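MGS-MChE2 (Uncultured bacterium, PDB 5JD6) is an alpha/beta hydrolase from a lagoon-sediment metagenome that probably acts as an esterase, cleaving carboxylic ester bonds. Local coordinates at residues Gly93-Leu98 with His182-Asp187. Numbering follows the deposited sequence.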
loop_
_atom_site.group_PDB
_atom_site.type_symbol
_atom_site.label_atom_id
_atom_site.label_comp_id
_atom_site.label_asym_id
_atom_site.label_seq_id
_atom_site.Cartn_x
_atom_site.Cartn_y
_atom_site.Cartn_z
ATOM N N GLY A 93 0.939 4.542 0.327
ATOM C CA GLY A 93 1.429 3.198 0.078
ATOM C C GLY A 93 0.799 2.567 -1.148
ATOM O O GLY A 93 1.469 1.880 -1.920
ATOM N N GLY A 94 -0.496 2.805 -1.328
ATOM C CA GLY A 94 -1.203 2.317 -2.498
ATOM C C GLY A 94 -0.652 2.930 -3.770
ATOM O O GLY A 94 -0.561 2.267 -4.803
ATOM N N HIS A 95 -0.280 4.203 -3.688
ATOM C CA HIS A 95 0.301 4.909 -4.824
ATOM C C HIS A 95 1.667 4.321 -5.170
ATOM O O HIS A 95 1.991 4.134 -6.345
ATOM C CB HIS A 95 0.418 6.404 -4.522
ATOM C CG HIS A 95 0.672 7.249 -5.730
ATOM N ND1 HIS A 95 0.757 8.624 -5.670
ATOM C CD2 HIS A 95 0.853 6.918 -7.030
ATOM C CE1 HIS A 95 0.982 9.102 -6.882
ATOM N NE2 HIS A 95 1.045 8.088 -7.724
ATOM N N ILE A 96 2.462 4.027 -4.143
ATOM C CA ILE A 96 3.755 3.379 -4.334
ATOM C C ILE A 96 3.570 2.018 -4.990
ATOM O O ILE A 96 4.303 1.653 -5.910
ATOM C CB ILE A 96 4.513 3.186 -3.004
ATOM C CG1 ILE A 96 4.553 4.488 -2.203
ATOM C CG2 ILE A 96 5.918 2.663 -3.263
ATOM C CD1 ILE A 96 5.249 5.618 -2.909
ATOM N N ALA A 97 2.583 1.272 -4.501
ATOM C CA ALA A 97 2.276 -0.052 -5.026
ATOM C C ALA A 97 1.847 0.024 -6.488
ATOM O O ALA A 97 2.296 -0.770 -7.315
ATOM C CB ALA A 97 1.194 -0.714 -4.189
ATOM N N LEU A 98 0.979 0.984 -6.795
ATOM C CA LEU A 98 0.521 1.208 -8.163
ATOM C C LEU A 98 1.683 1.488 -9.107
ATOM O O LEU A 98 1.798 0.868 -10.163
ATOM C CB LEU A 98 -0.476 2.367 -8.209
ATOM C CG LEU A 98 -1.939 2.021 -7.941
ATOM C CD1 LEU A 98 -2.670 3.214 -7.354
ATOM C CD2 LEU A 98 -2.619 1.552 -9.219
ATOM N N HIS A 182 2.975 12.741 -10.573
ATOM C CA HIS A 182 2.928 11.356 -10.988
ATOM C C HIS A 182 1.522 10.778 -10.989
ATOM O O HIS A 182 1.262 9.794 -10.333
ATOM C CB HIS A 182 3.800 10.595 -10.013
ATOM C CG HIS A 182 4.960 9.912 -10.629
ATOM N ND1 HIS A 182 6.216 9.975 -10.084
ATOM C CD2 HIS A 182 5.055 9.122 -11.715
ATOM C CE1 HIS A 182 7.045 9.263 -10.819
ATOM N NE2 HIS A 182 6.363 8.732 -11.814
ATOM N N ASN A 183 0.614 11.368 -11.756
ATOM C CA ASN A 183 -0.762 10.886 -11.801
ATOM C C ASN A 183 -0.847 9.519 -12.470
ATOM O O ASN A 183 -0.117 9.241 -13.421
ATOM C CB ASN A 183 -1.652 11.891 -12.537
ATOM C CG ASN A 183 -3.124 11.714 -12.219
ATOM O OD1 ASN A 183 -3.489 11.296 -11.120
ATOM N ND2 ASN A 183 -3.979 12.037 -13.181
ATOM N N MET A 184 -1.738 8.667 -11.973
ATOM C CA MET A 184 -1.843 7.298 -12.471
ATOM C C MET A 184 -2.915 7.135 -13.545
ATOM O O MET A 184 -2.922 6.137 -14.264
ATOM C CB MET A 184 -2.124 6.336 -11.315
ATOM C CG MET A 184 -0.941 6.136 -10.387
ATOM S SD MET A 184 0.478 5.433 -11.249
ATOM C CE MET A 184 1.820 6.069 -10.255
ATOM N N ALA A 185 -3.801 8.124 -13.654
ATOM C CA ALA A 185 -4.960 8.062 -14.549
ATOM C C ALA A 185 -4.617 7.628 -15.973
ATOM O O ALA A 185 -5.357 6.863 -16.591
ATOM C CB ALA A 185 -5.659 9.413 -14.577
ATOM N N LYS A 186 -3.492 8.115 -16.485
ATOM C CA LYS A 186 -3.068 7.808 -17.845
ATOM C C LYS A 186 -2.452 6.415 -17.972
ATOM O O LYS A 186 -2.498 5.805 -19.041
ATOM C CB LYS A 186 -2.067 8.858 -18.329
ATOM C CG LYS A 186 -1.160 9.384 -17.230
ATOM C CD LYS A 186 0.193 9.803 -17.777
ATOM C CE LYS A 186 0.952 8.605 -18.326
ATOM N NZ LYS A 186 2.357 8.947 -18.679
ATOM N N ASP A 187 -1.874 5.916 -16.883
ATOM C CA ASP A 187 -1.163 4.639 -16.910
ATOM C C ASP A 187 -2.081 3.455 -16.621
ATOM O O ASP A 187 -1.812 2.330 -17.041
ATOM C CB ASP A 187 -0.010 4.654 -15.904
ATOM C CG ASP A 187 0.956 5.796 -16.141
ATOM O OD1 ASP A 187 1.830 5.663 -17.024
ATOM O OD2 ASP A 187 0.843 6.826 -15.443
#
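His95 donates a hydrogen bond from NE2 to the backbone O of His182, at 3.1 Å. The bond is bent (N-H...O angle 138°). The carbonyl oxygen lies almost in the imidazole plane and meets the edge of the ring. At the same edge sits the Met184 methyl, with CE 3.3 Å from His95 NE2. The sulfur stands further off, SD being 5.3 Å from the ring centroid and also edge-on. Met184 CG comes within 3.9 Å of His95 CD2 and also lies 4.4 Å from Leu98 CB, a looser apolar contact. His95 reaches across because its CG is anti to the backbone N (chi1 -165°). Met184 is bent at chi2 (-61°), and with chi3 extended its methyl ends at the imidazole edge. Further out, Ser117 touches His95, Leu99 of helix 92-103, which carries His95, touches Met184 and His182, and the Met184 backbone hydrogen-bonds to Gly118. Helix 92-103 starts within the probable alpha/beta hydrolase nucleophile elbow, which includes Gly93, and the contact ties it to the loop after helix 169-181. As donor, NE2 carries a proton, and the near in-plane bond to His182 O, with the Met184 methyl beside it, should help hold the rotation of the buried imidazole.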